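Local atomic coordinates of Non-sulfated chondroitin lyase E66 (Autographa californica nucleopolyhedrovirus, PDB entry 3VSN), a protein that acts as a chondroitin lyase in the viral envelope, is essential for oral infectivity and may digest the chondroitin barrier of the host midgut. Residues T610-F614 with S615-N619; L645-S648 with T649-L652; M149-T152 with I153-E157; P103-A106 with Y107-N111. All blocks are in the same frame, centred on the assembly; numbering follows the deposited sequence.

Contact 1 (T610-F614 with S615-N619); sequences TTIPF and SVIMN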
loop_
_atom_site.group_PDB
_atom_site.type_symbol
_atom_site.label_atom_id
_atom_site.label_comp_id
_atom_site.label_asym_id
_atom_site.label_seq_id
_atom_site.Cartn_x
_atom_site.Cartn_y
_atom_site.Cartn_z
ATOM N N THR A 610 22.619 3.081 -16.930
ATOM C CA THR A 610 23.523 2.958 -15.784
ATOM C C THR A 610 24.749 3.857 -15.956
ATOM O O THR A 610 25.628 3.897 -15.095
ATOM C CB THR A 610 23.952 1.498 -15.547
ATOM O OG1 THR A 610 24.569 0.988 -16.734
ATOM C CG2 THR A 610 22.737 0.636 -15.196
ATOM N N THR A 611 24.793 4.575 -17.079
ATOM C CA THR A 611 25.791 5.618 -17.301
ATOM C C THR A 611 25.101 6.952 -17.591
ATOM O O THR A 611 23.997 6.973 -18.142
ATOM C CB THR A 611 26.759 5.270 -18.453
ATOM O OG1 THR A 611 26.018 5.088 -19.665
ATOM C CG2 THR A 611 27.556 4.001 -18.140
ATOM N N ILE A 612 25.741 8.049 -17.189
ATOM C CA ILE A 612 25.252 9.410 -17.445
ATOM C C ILE A 612 26.381 10.242 -18.064
ATOM O O ILE A 612 27.477 10.304 -17.503
ATOM C CB ILE A 612 24.705 10.086 -16.157
ATOM C CG1 ILE A 612 24.101 11.466 -16.466
ATOM C CG2 ILE A 612 25.781 10.193 -15.074
ATOM C CD1 ILE A 612 23.349 12.084 -15.300
ATOM N N PRO A 613 26.128 10.868 -19.231
ATOM C CA PRO A 613 27.171 11.676 -19.870
ATOM C C PRO A 613 27.455 12.977 -19.122
ATOM O O PRO A 613 26.544 13.548 -18.506
ATOM C CB PRO A 613 26.579 11.989 -21.254
ATOM C CG PRO A 613 25.482 10.994 -21.453
ATOM C CD PRO A 613 24.928 10.768 -20.078
ATOM N N PHE A 614 28.709 13.436 -19.184
ATOM C CA PHE A 614 29.090 14.733 -18.619
ATOM C C PHE A 614 28.178 15.835 -19.156
ATOM O O PHE A 614 27.794 16.742 -18.414
ATOM C CB PHE A 614 30.543 15.107 -18.959
ATOM C CG PHE A 614 31.587 14.259 -18.279
ATOM C CD1 PHE A 614 31.626 14.131 -16.893
ATOM C CD2 PHE A 614 32.573 13.628 -19.031
ATOM C CE1 PHE A 614 32.605 13.357 -16.278
ATOM C CE2 PHE A 614 33.554 12.853 -18.421
ATOM C CZ PHE A 614 33.568 12.717 -17.043
ATOM N N SER A 615 27.838 15.744 -20.443
ATOM C CA SER A 615 27.056 16.789 -21.118
ATOM C C SER A 615 25.613 16.891 -20.615
ATOM O O SER A 615 25.028 17.980 -20.619
ATOM C CB SER A 615 27.086 16.602 -22.641
ATOM O OG SER A 615 26.494 15.373 -23.029
ATOM N N VAL A 616 25.047 15.764 -20.184
ATOM C CA VAL A 616 23.697 15.752 -19.613
ATOM C C VAL A 616 23.700 16.500 -18.279
ATOM O O VAL A 616 22.807 17.308 -18.005
ATOM C CB VAL A 616 23.147 14.313 -19.457
ATOM C CG1 VAL A 616 21.890 14.290 -18.592
ATOM C CG2 VAL A 616 22.855 13.711 -20.825
ATOM N N ILE A 617 24.716 16.236 -17.464
ATOM C CA ILE A 617 24.890 16.930 -16.191
ATOM C C ILE A 617 25.069 18.435 -16.425
ATOM O O ILE A 617 24.400 19.251 -15.778
ATOM C CB ILE A 617 26.080 16.345 -15.390
ATOM C CG1 ILE A 617 25.825 14.864 -15.077
ATOM C CG2 ILE A 617 26.308 17.130 -14.105
ATOM C CD1 ILE A 617 27.045 14.089 -14.620
ATOM N N MET A 618 25.954 18.788 -17.360
ATOM C CA MET A 618 26.233 20.189 -17.691
ATOM C C MET A 618 24.984 20.917 -18.200
ATOM O O MET A 618 24.688 22.027 -17.753
ATOM C CB MET A 618 27.382 20.292 -18.710
ATOM C CG MET A 618 27.754 21.715 -19.140
ATOM S SD MET A 618 26.680 22.458 -20.396
ATOM C CE MET A 618 26.903 21.324 -21.769
ATOM N N ASN A 619 24.258 20.291 -19.124
ATOM C CA ASN A 619 23.027 20.884 -19.654
ATOM C C ASN A 619 21.960 21.069 -18.577
ATOM O O ASN A 619 21.260 22.086 -18.565
ATOM C CB ASN A 619 22.471 20.068 -20.829
ATOM C CG ASN A 619 23.269 20.269 -22.110
ATOM O OD1 ASN A 619 23.754 21.364 -22.391
ATOM N ND2 ASN A 619 23.394 19.214 -22.900
#

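Contact 2 (L645-S648 with T649-L652); sequences LNNS and TFDL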
loop_
_atom_site.group_PDB
_atom_site.type_symbol
_atom_site.label_atom_id
_atom_site.label_comp_id
_atom_site.label_asym_id
_atom_site.label_seq_id
_atom_site.Cartn_x
_atom_site.Cartn_y
_atom_site.Cartn_z
ATOM N N LEU A 645 27.209 3.975 -12.563
ATOM C CA LEU A 645 26.790 3.625 -11.204
ATOM C C LEU A 645 27.725 2.598 -10.565
ATOM O O LEU A 645 28.124 1.632 -11.216
ATOM C CB LEU A 645 25.360 3.078 -11.211
ATOM C CG LEU A 645 24.232 4.042 -11.598
ATOM C CD1 LEU A 645 22.933 3.273 -11.790
ATOM C CD2 LEU A 645 24.057 5.151 -10.566
ATOM N N ASN A 646 28.073 2.814 -9.295
ATOM C CA ASN A 646 28.854 1.836 -8.530
ATOM C C ASN A 646 28.121 0.501 -8.430
ATOM O O ASN A 646 28.734 -0.557 -8.519
ATOM C CB ASN A 646 29.169 2.353 -7.119
ATOM C CG ASN A 646 30.206 3.466 -7.109
ATOM O OD1 ASN A 646 30.872 3.726 -8.111
ATOM N ND2 ASN A 646 30.349 4.126 -5.965
ATOM N N ASN A 647 26.802 0.568 -8.252
ATOM C CA ASN A 647 25.968 -0.620 -8.105
ATOM C C ASN A 647 24.546 -0.318 -8.554
ATOM O O ASN A 647 23.854 0.490 -7.938
ATOM C CB ASN A 647 25.977 -1.105 -6.645
ATOM C CG ASN A 647 25.205 -2.402 -6.445
ATOM O OD1 ASN A 647 24.715 -3.007 -7.400
ATOM N ND2 ASN A 647 25.098 -2.838 -5.191
ATOM N N SER A 648 24.110 -0.972 -9.625
ATOM C CA SER A 648 22.766 -0.744 -10.145
ATOM C C SER A 648 21.790 -1.857 -9.771
ATOM O O SER A 648 20.695 -1.928 -10.332
ATOM C CB SER A 648 22.810 -0.568 -11.663
ATOM O OG SER A 648 23.241 -1.766 -12.282
ATOM N N THR A 649 22.176 -2.716 -8.826
ATOM C CA THR A 649 21.340 -3.861 -8.439
ATOM C C THR A 649 19.974 -3.424 -7.905
ATOM O O THR A 649 18.947 -3.965 -8.315
ATOM C CB THR A 649 22.036 -4.774 -7.399
ATOM O OG1 THR A 649 23.298 -5.218 -7.918
ATOM C CG2 THR A 649 21.171 -6.001 -7.075
ATOM N N PHE A 650 19.977 -2.436 -7.011
ATOM C CA PHE A 650 18.769 -2.024 -6.289
ATOM C C PHE A 650 18.268 -0.641 -6.708
ATOM O O PHE A 650 17.062 -0.399 -6.746
ATOM C CB PHE A 650 19.017 -2.032 -4.768
ATOM C CG PHE A 650 19.694 -3.279 -4.256
ATOM C CD1 PHE A 650 18.956 -4.425 -3.968
ATOM C CD2 PHE A 650 21.072 -3.302 -4.042
ATOM C CE1 PHE A 650 19.578 -5.572 -3.490
ATOM C CE2 PHE A 650 21.700 -4.447 -3.563
ATOM C CZ PHE A 650 20.952 -5.583 -3.286
ATOM N N ASP A 651 19.201 0.258 -7.011
ATOM C CA ASP A 651 18.897 1.676 -7.227
ATOM C C ASP A 651 19.521 2.179 -8.524
ATOM O O ASP A 651 20.592 1.720 -8.912
ATOM C CB ASP A 651 19.430 2.506 -6.058
ATOM C CG ASP A 651 18.798 2.131 -4.726
ATOM O OD1 ASP A 651 17.560 2.209 -4.600
ATOM O OD2 ASP A 651 19.547 1.777 -3.792
ATOM N N LEU A 652 18.858 3.133 -9.178
ATOM C CA LEU A 652 19.300 3.621 -10.493
ATOM C C LEU A 652 19.591 5.123 -10.547
ATOM O O LEU A 652 19.712 5.703 -11.632
ATOM C CB LEU A 652 18.275 3.247 -11.569
ATOM C CG LEU A 652 18.150 1.759 -11.912
ATOM C CD1 LEU A 652 16.890 1.498 -12.726
ATOM C CD2 LEU A 652 19.386 1.269 -12.656
HETATM O O HOH W 1 21.958 -0.595 -6.248
#

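Contact 3 (M149-T152 with I153-E157); sequences MNIT and IVLNE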
loop_
_atom_site.group_PDB
_atom_site.type_symbol
_atom_site.label_atom_id
_atom_site.label_comp_id
_atom_site.label_asym_id
_atom_site.label_seq_id
_atom_site.Cartn_x
_atom_site.Cartn_y
_atom_site.Cartn_z
ATOM N N MET A 149 -4.715 -21.368 20.787
ATOM C CA MET A 149 -3.478 -20.729 21.212
ATOM C C MET A 149 -3.723 -19.503 22.099
ATOM O O MET A 149 -3.143 -19.396 23.180
ATOM C CB MET A 149 -2.626 -20.357 19.994
ATOM C CG MET A 149 -1.291 -19.729 20.354
ATOM S SD MET A 149 -0.307 -19.382 18.892
ATOM C CE MET A 149 1.205 -18.809 19.651
ATOM N N ASN A 150 -4.584 -18.592 21.645
ATOM C CA ASN A 150 -4.874 -17.364 22.390
ATOM C C ASN A 150 -5.482 -17.630 23.771
ATOM O O ASN A 150 -5.044 -17.043 24.763
ATOM C CB ASN A 150 -5.769 -16.419 21.581
ATOM C CG ASN A 150 -5.000 -15.649 20.519
ATOM O OD1 ASN A 150 -4.726 -16.162 19.433
ATOM N ND2 ASN A 150 -4.651 -14.406 20.830
ATOM N N ILE A 151 -6.472 -18.521 23.830
ATOM C CA ILE A 151 -7.136 -18.857 25.094
ATOM C C ILE A 151 -6.157 -19.506 26.078
ATOM O O ILE A 151 -6.038 -19.060 27.221
ATOM C CB ILE A 151 -8.403 -19.728 24.878
ATOM C CG1 ILE A 151 -9.483 -18.908 24.163
ATOM C CG2 ILE A 151 -8.944 -20.240 26.211
ATOM C CD1 ILE A 151 -10.769 -19.652 23.853
ATOM N N THR A 152 -5.439 -20.531 25.618
ATOM C CA THR A 152 -4.470 -21.242 26.455
ATOM C C THR A 152 -3.414 -20.305 27.068
ATOM O O THR A 152 -3.148 -20.369 28.272
ATOM C CB THR A 152 -3.788 -22.394 25.682
ATOM O OG1 THR A 152 -4.785 -23.314 25.220
ATOM C CG2 THR A 152 -2.794 -23.140 26.570
ATOM N N ILE A 153 -2.834 -19.431 26.250
ATOM C CA ILE A 153 -1.770 -18.549 26.738
ATOM C C ILE A 153 -2.280 -17.453 27.679
ATOM O O ILE A 153 -1.730 -17.281 28.769
ATOM C CB ILE A 153 -0.900 -17.972 25.598
ATOM C CG1 ILE A 153 -0.267 -19.111 24.795
ATOM C CG2 ILE A 153 0.184 -17.054 26.164
ATOM C CD1 ILE A 153 0.482 -18.678 23.550
ATOM N N VAL A 154 -3.327 -16.725 27.292
ATOM C CA VAL A 154 -3.796 -15.628 28.156
ATOM C C VAL A 154 -4.317 -16.111 29.516
ATOM O O VAL A 154 -4.320 -15.350 30.487
ATOM C CB VAL A 154 -4.817 -14.675 27.477
ATOM C CG1 VAL A 154 -4.254 -14.124 26.171
ATOM C CG2 VAL A 154 -6.172 -15.347 27.262
ATOM N N LEU A 155 -4.735 -17.375 29.578
ATOM C CA LEU A 155 -5.232 -17.970 30.817
ATOM C C LEU A 155 -4.156 -18.764 31.567
ATOM O O LEU A 155 -4.473 -19.503 32.504
ATOM C CB LEU A 155 -6.451 -18.867 30.535
ATOM C CG LEU A 155 -7.731 -18.232 29.975
ATOM C CD1 LEU A 155 -8.841 -19.268 29.868
ATOM C CD2 LEU A 155 -8.192 -17.047 30.814
ATOM N N ASN A 156 -2.891 -18.595 31.174
ATOM C CA ASN A 156 -1.805 -19.437 31.689
ATOM C C ASN A 156 -1.515 -19.333 33.195
ATOM O O ASN A 156 -0.847 -20.198 33.753
ATOM C CB ASN A 156 -0.516 -19.280 30.861
ATOM C CG ASN A 156 0.235 -17.986 31.153
ATOM O OD1 ASN A 156 -0.315 -17.033 31.709
ATOM N ND2 ASN A 156 1.499 -17.948 30.760
ATOM N N GLU A 157 -2.024 -18.291 33.844
ATOM C CA GLU A 157 -1.839 -18.141 35.286
ATOM C C GLU A 157 -3.120 -18.422 36.078
ATOM O O GLU A 157 -3.183 -18.190 37.289
ATOM C CB GLU A 157 -1.237 -16.772 35.616
ATOM C CG GLU A 157 0.190 -16.636 35.101
ATOM C CD GLU A 157 0.898 -15.395 35.604
ATOM O OE1 GLU A 157 0.250 -14.331 35.709
ATOM O OE2 GLU A 157 2.114 -15.489 35.885
#

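Contact 4 (P103-A106 with Y107-N111); sequences PELA and YNLIN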
loop_
_atom_site.group_PDB
_atom_site.type_symbol
_atom_site.label_atom_id
_atom_site.label_comp_id
_atom_site.label_asym_id
_atom_site.label_seq_id
_atom_site.Cartn_x
_atom_site.Cartn_y
_atom_site.Cartn_z
ATOM N N PRO A 103 -12.281 -12.694 36.290
ATOM C CA PRO A 103 -12.476 -14.151 36.449
ATOM C C PRO A 103 -13.674 -14.721 35.687
ATOM O O PRO A 103 -13.616 -15.860 35.221
ATOM C CB PRO A 103 -12.656 -14.353 37.963
ATOM C CG PRO A 103 -12.452 -13.027 38.609
ATOM C CD PRO A 103 -12.348 -11.956 37.565
ATOM N N GLU A 104 -14.743 -13.938 35.562
ATOM C CA GLU A 104 -15.933 -14.357 34.816
ATOM C C GLU A 104 -15.674 -14.412 33.299
ATOM O O GLU A 104 -16.213 -15.281 32.605
ATOM C CB GLU A 104 -17.150 -13.490 35.186
ATOM C CG GLU A 104 -16.791 -12.080 35.660
ATOM C CD GLU A 104 -17.375 -11.711 37.015
ATOM O OE1 GLU A 104 -18.608 -11.514 37.098
ATOM O OE2 GLU A 104 -16.594 -11.592 37.994
ATOM N N LEU A 105 -14.832 -13.507 32.798
ATOM C CA LEU A 105 -14.358 -13.586 31.412
ATOM C C LEU A 105 -13.456 -14.806 31.205
ATOM O O LEU A 105 -13.556 -15.485 30.180
ATOM C CB LEU A 105 -13.635 -12.298 30.989
ATOM C CG LEU A 105 -13.059 -12.229 29.562
ATOM C CD1 LEU A 105 -14.092 -12.625 28.513
ATOM C CD2 LEU A 105 -12.505 -10.841 29.267
ATOM N N ALA A 106 -12.589 -15.083 32.178
ATOM C CA ALA A 106 -11.726 -16.265 32.133
ATOM C C ALA A 106 -12.569 -17.532 31.983
ATOM O O ALA A 106 -12.298 -18.369 31.115
ATOM C CB ALA A 106 -10.858 -16.344 33.380
ATOM N N TYR A 107 -13.600 -17.646 32.822
ATOM C CA TYR A 107 -14.547 -18.751 32.750
ATOM C C TYR A 107 -15.231 -18.809 31.388
ATOM O O TYR A 107 -15.357 -19.885 30.805
ATOM C CB TYR A 107 -15.604 -18.661 33.861
ATOM C CG TYR A 107 -16.748 -19.630 33.658
ATOM C CD1 TYR A 107 -16.641 -20.959 34.070
ATOM C CD2 TYR A 107 -17.925 -19.227 33.023
ATOM C CE1 TYR A 107 -17.679 -21.857 33.868
ATOM C CE2 TYR A 107 -18.968 -20.116 32.814
ATOM C CZ TYR A 107 -18.839 -21.428 33.240
ATOM O OH TYR A 107 -19.872 -22.313 33.037
ATOM N N ASN A 108 -15.680 -17.658 30.892
ATOM C CA ASN A 108 -16.348 -17.604 29.596
ATOM C C ASN A 108 -15.448 -18.077 28.454
ATOM O O ASN A 108 -15.910 -18.751 27.532
ATOM C CB ASN A 108 -16.912 -16.207 29.322
ATOM C CG ASN A 108 -18.270 -15.993 29.966
ATOM O OD1 ASN A 108 -19.084 -16.915 30.047
ATOM N ND2 ASN A 108 -18.524 -14.770 30.427
ATOM N N LEU A 109 -14.162 -17.743 28.541
ATOM C CA LEU A 109 -13.184 -18.168 27.540
ATOM C C LEU A 109 -12.968 -19.685 27.541
ATOM O O LEU A 109 -13.066 -20.322 26.491
ATOM C CB LEU A 109 -11.859 -17.411 27.706
ATOM C CG LEU A 109 -11.862 -15.919 27.339
ATOM C CD1 LEU A 109 -10.532 -15.271 27.693
ATOM C CD2 LEU A 109 -12.197 -15.693 25.867
ATOM N N ILE A 110 -12.691 -20.265 28.710
ATOM C CA ILE A 110 -12.512 -21.720 28.794
ATOM C C ILE A 110 -13.806 -22.472 28.434
ATOM O O ILE A 110 -13.758 -23.500 27.752
ATOM C CB ILE A 110 -11.898 -22.181 30.146
ATOM C CG1 ILE A 110 -11.435 -23.643 30.070
ATOM C CG2 ILE A 110 -12.865 -21.982 31.306
ATOM C CD1 ILE A 110 -10.270 -23.884 29.133
ATOM N N ASN A 111 -14.950 -21.932 28.861
ATOM C CA ASN A 111 -16.258 -22.489 28.509
ATOM C C ASN A 111 -16.489 -22.466 26.997
ATOM O O ASN A 111 -16.987 -23.438 26.425
ATOM C CB ASN A 111 -17.382 -21.737 29.234
ATOM C CG ASN A 111 -18.753 -22.349 28.996
ATOM O OD1 ASN A 111 -18.943 -23.560 29.134
ATOM N ND2 ASN A 111 -19.723 -21.507 28.644
#

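Contact 1 (T610-F614 with S615-N619)
S615 opens the second segment with its OG 3.8 Å from P613 CB, the hydroxyl lying beside the proline ring. A small polar residue suits this exposed place in the first turn of a helix. One residue on, V616 points back toward the strand. CG1, anti to the backbone N (chi1 168°), faces I612 CG1, while CG2 rests against CD and CG of the proline, 3.7 Å from P613 CD; the branched valine thus touches two neighbours at once. V616 N also gives a weak bond to P613 O. I617 comes next and is buried. Its CG1 lies 3.7 Å from I612 CD1, and the two isoleucine side chains cross at about a right angle, with F643 of strand 642-645 touching both. The backbone N of I617 makes a long, weak bond to the same P613 O. M618 brings the first strong helical bond, M618 N to F614 O at 2.9 Å, with an N-H...O angle of 163°; its thioether leads away from the strand. P613 stands at the N-cap; it has no N-H of its own, but its carbonyl oxygen receives the N-H groups of V616 and I617, both weakly. Strand 611-613, paired with 642-645, and the segment 615-619 make an angle of 58°, a strand-to-helix turn at the edge of a small antiparallel sheet in the β-rich C-terminal part of the lyase.

Contact 2 (L645-S648 with T649-L652)
N647 reaches forward along the chain to T649, and its side chain organises the turn. From CB the chain runs on with CG anti to the backbone N (chi1 -176°), which carries the amide toward the residues that follow; CG comes 3.7 Å from T649 OG1. Beyond it, OD1 is held by two donors. The threonine hydroxyl OG1 gives it a short bond of 2.7 Å, in the carbonyl plane and on a lone pair, whereas T649 N approaches at 2.9 Å from above that plane, 47° out of it. The bond from the N-H two residues ahead makes this an Asx turn, in the loop that leads from strand 642-645 to strand 654-658, and the threonine hydroxyl adds a second hold on the same oxygen. Asparagine suits the place because its short side chain sets a carbonyl oxygen, OD1, within reach of both donors. The other branch, ND2, ends 4.1 Å from F650 CE2 in an oblique approach, the amide and ring planes 68° apart. The F650 ring has T649 CG2 over its centre on one face. A water joins the backbone as well, donating to N647 O and accepting from F650 N. Apart from the polar turn, L645 CD1 and S648 CB both meet L652 CD2, the serine carbon at 4.0 Å; leucine suits these two buried places. S648 O takes a hydrogen bond from Y324 OH, and D323 OD2 accepts one from L652 N.

Contact 3 (M149-T152 with I153-E157)
M149 holds its CG anti to the backbone N (chi1 -178°) and stays extended to CE, while I153 has its CG1 anti to the carbonyl carbon (chi1 -58°); the two side chains therefore lie side by side and point the same way. They sit in the last turns of helix 138-154 of the α/α-toroid domain, where this contact is buried. M149 CG is 3.8 Å from I153 CD1, and F38 of helix 29-48 and Y201 of helix 189-205 touch both residues, so that long, flexible methionine and branched isoleucine fill the space between helices. A second pair repeats this four residues apart on another face: I151 CG2 meets L155 CD1, again side by side, toward helix 75-93. The backbone beneath runs in the regular i to i+4 pattern, I153 N to M149 O at 3.1 Å and V154 N to N150 O, and then is more bent at L155 N to I151 O, with an N-H...O angle of 143°. L155 is the first residue to leave helical backbone angles. T152 buries its hydroxyl within these apolar surroundings by bonding OG1 to F148 O and to T168 OG1 of helix 161-175. N156, next after L155, uses OD1 for K39 NZ and ND2 for E35 OE1, a suitable role for an amide that both accepts and donates. The chain turns on through N156 N, which bonds I153 O at 3.0 Å.

Contact 4 (P103-A106 with Y107-N111)
Four successive i to i+4 bonds run from Y107, N108, L109 and I110 back to P103, E104, L105 and A106, the last of them, I110 N to A106 O, nearly straight at 173°. P103 is the first residue of the helix, where a proline, lacking an N-H, costs the helix no bond, and N102 OD1, just before it, accepts from L105 N. On the buried side L105 CD1 meets L109 CG at 4.1 Å, the two leucines crossing one another; Y88 of helix 75-93 and W60 cover both. These residues belong to helix 103-119 of the α/α-toroid domain; here L105, A106, L109 and I110 are buried, while E104 and Y107 are exposed. Small A106 lets Y92 of helix 75-93 and L155 come close. N108 stands with CG beside the backbone N (chi1 -83°), bringing ND2 to 3.2 Å from E104 O, though the angle is too poor for a hydrogen bond. The Y107 side chain leads away from P103-A106: its CB lies 3.7 Å from E104 O, and that oxygen sits at the ring edge, near its plane. N111 CB lies 4.2 Å above one face of the ring, offset toward the rim, and N111 ND2 bonds D62 OD1.

Contacts 3 and 4 belong to neighbouring helices of the N-terminal toroid and touch each other: L155 CD2 packs on A106 CB, and I151 CD1 reaches L109 O. Contact 3 is the more buried, with mostly apolar side chains, whereas contact 4 has one buried face and one exposed. Contacts 1 and 2 lie far off in the β-rich C-terminal part, centres at least 49 Å from those of contacts 3 and 4. They too adjoin, through a probable T610 O to L645 N bond and the T610 methyl on S648. Both are partly buried, but contact 1 joins strand to helix with two weak bonds to one proline carbonyl and then a sound helical bond, while contact 2 is a loop held by an asparagine amide.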